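Local coordinates for protein diaminobutyrate-pyruvate transaminase and L-2,4-diaminobutyrate decarboxylase (Vibrio parahaemolyticus, PDB 2QMA) that probably acts, through this C-terminal decarboxylase domain of a longer aminotransferase fusion protein, as a pyridoxal-phosphate-dependent carbon-carbon lyase on L-2,4-diaminobutyrate, at residues 167-170 against 171-175. Numbering follows the deposited sequence. Where two conformers were deposited one is given.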
ATOM      1  N   GLY A 167       7.756  -4.895  -3.055  1.00 22.63           N
ATOM      2  CA  GLY A 167       8.828  -5.008  -4.032  1.00 21.82           C
ATOM      3  C   GLY A 167       8.539  -4.267  -5.323  1.00 21.99           C
ATOM      4  O   GLY A 167       9.475  -3.759  -5.945  1.00 21.67           O
ATOM      5  N   THR A 168       7.270  -4.198  -5.732  1.00 20.85           N
ATOM      6  CA  THR A 168       6.940  -3.514  -7.003  1.00 22.00           C
ATOM      7  C   THR A 168       7.166  -2.019  -6.874  1.00 21.90           C
ATOM      8  O   THR A 168       7.842  -1.409  -7.704  1.00 22.86           O
ATOM      9  CB  THR A 168       5.473  -3.788  -7.423  1.00 22.48           C
ATOM     10  OG1 THR A 168       5.358  -5.173  -7.784  1.00 25.34           O
ATOM     11  CG2 THR A 168       5.086  -2.964  -8.576  1.00 21.95           C
ATOM     12  N   GLN A 169       6.605  -1.441  -5.817  1.00 20.41           N
ATOM     13  CA  GLN A 169       6.754  -0.022  -5.614  1.00 21.27           C
ATOM     14  C   GLN A 169       8.228   0.313  -5.350  1.00 20.30           C
ATOM     15  O   GLN A 169       8.727   1.386  -5.752  1.00 18.41           O
ATOM     16  CB  GLN A 169       5.831   0.457  -4.486  1.00 20.67           C
ATOM     17  CG  GLN A 169       6.045   1.897  -4.045  1.00 23.62           C
ATOM     18  CD  GLN A 169       4.934   2.347  -3.122  1.00 27.37           C
ATOM     19  OE1 GLN A 169       5.068   2.286  -1.907  1.00 27.25           O
ATOM     20  NE2 GLN A 169       3.796   2.744  -3.702  1.00 30.89           N
ATOM     21  N   SER A 170       8.923  -0.572  -4.633  1.00 18.60           N
ATOM     22  CA  SER A 170      10.320  -0.313  -4.346  1.00 17.61           C
ATOM     23  C   SER A 170      11.145  -0.342  -5.632  1.00 15.68           C
ATOM     24  O   SER A 170      11.930   0.577  -5.856  1.00 15.67           O
ATOM     25  CB  SER A 170      10.892  -1.266  -3.295  1.00 17.82           C
ATOM     26  OG  SER A 170      10.260  -1.058  -2.019  1.00 19.51           O
ATOM     27  N   ASN A 171      10.950  -1.367  -6.470  1.00 11.36           N
ATOM     28  CA  ASN A 171      11.601  -1.402  -7.795  1.00 11.59           C
ATOM     29  C   ASN A 171      11.374  -0.162  -8.642  1.00 11.62           C
ATOM     30  O   ASN A 171      12.312   0.418  -9.147  1.00  8.96           O
ATOM     31  CB  ASN A 171      11.224  -2.656  -8.579  1.00 11.64           C
ATOM     32  CG  ASN A 171      11.973  -3.869  -8.110  1.00 12.30           C
ATOM     33  OD1 ASN A 171      12.927  -3.780  -7.318  1.00 11.45           O
ATOM     34  ND2 ASN A 171      11.561  -5.037  -8.609  1.00 14.47           N
ATOM     35  N   GLN A 172      10.115   0.260  -8.726  1.00 11.21           N
ATOM     36  CA  GLN A 172       9.729   1.395  -9.515  1.00 13.46           C
ATOM     37  C   GLN A 172      10.412   2.651  -8.947  1.00 11.76           C
ATOM     38  O   GLN A 172      10.953   3.439  -9.696  1.00 10.50           O
ATOM     39  CB  GLN A 172       8.186   1.487  -9.535  1.00 14.20           C
ATOM     40  CG  GLN A 172       7.596   2.878  -9.819  1.00 19.32           C
ATOM     41  CD  GLN A 172       6.116   2.895  -9.542  1.00 20.55           C
ATOM     42  OE1 GLN A 172       5.569   1.926  -8.995  1.00 28.13           O
ATOM     43  NE2 GLN A 172       5.450   4.005  -9.894  1.00 30.44           N
HETATM   44  N   MSE A 173      10.450   2.775  -7.629  1.00 10.35           N
HETATM   45  CA  MSE A 173      11.042   3.960  -7.029  0.70 12.42           C
HETATM   46  C   MSE A 173      12.558   3.989  -7.203  1.00  9.33           C
HETATM   47  O   MSE A 173      13.092   5.008  -7.554  1.00  9.22           O
HETATM   48  CB  MSE A 173      10.657   4.071  -5.573  0.70 11.61           C
HETATM   49  CG  MSE A 173       9.324   4.749  -5.406  0.70 16.34           C
HETATM   50 SE   MSE A 173       8.874   4.830  -3.585  0.49 21.35          SE
HETATM   51  CE  MSE A 173      10.631   5.113  -2.752  0.70 20.29           C
ATOM     52  N   GLY A 174      13.234   2.855  -6.985  1.00  8.28           N
ATOM     53  CA  GLY A 174      14.696   2.773  -7.183  1.00  6.60           C
ATOM     54  C   GLY A 174      15.048   3.192  -8.612  1.00  7.20           C
ATOM     55  O   GLY A 174      15.955   4.002  -8.831  1.00  6.34           O
ATOM     56  N   LEU A 175      14.329   2.659  -9.588  1.00  7.63           N
ATOM     57  CA  LEU A 175      14.620   2.962 -10.984  1.00  8.03           C
ATOM     58  C   LEU A 175      14.182   4.357 -11.412  1.00  8.74           C
ATOM     59  O   LEU A 175      14.822   4.965 -12.275  1.00  9.54           O
ATOM     60  CB  LEU A 175      14.009   1.898 -11.903  1.00  8.71           C
ATOM     61  CG  LEU A 175      14.644   0.505 -11.741  1.00  8.61           C
ATOM     62  CD1 LEU A 175      13.796  -0.542 -12.457  1.00 11.85           C
ATOM     63  CD2 LEU A 175      16.065   0.440 -12.259  1.00 13.01           C
TER
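Asn171 curls back toward Gly167 at the helix start: with CG beside its own backbone N (chi1 -78°), that carbon lies 3.3 Å from O of Gly167, which also accepts the helical bond from N of Asn171 (2.9 Å). The buried amide of Asn171 is hydrogen-bonded at both ends, OD1 by His292 and Ser320, ND2 by Thr214 and Asp294, which should fix its rotation. Gln169 and Met173 (selenomethionine) leave the helix on the same face, roughly alongside each other. Gln169 is extended, its CG anti to the backbone N (chi1 172°); in one of two deposited conformers Met173 bends at chi3 and brings SE to 4.1 Å from CG of Gln169. N of Met173 donates to O of Gln169 (2.9 Å). These are the first two turns or so of helix 167-187, which follows strand 160-164 in the decarboxylase domain; Gly167 lies near Lys325, predicted to carry pyridoxal phosphate but without it here. OE1 of Gln169 is hydrogen-bonded to N of Ser165, and OG of Ser170 with OG1 of Thr164, while Gln172 packs against Gln172 of the second subunit. CB of Gln172 sits 3.4 Å from O of Thr168, and N of Gly174 bonds to O of Ser170 (2.9 Å).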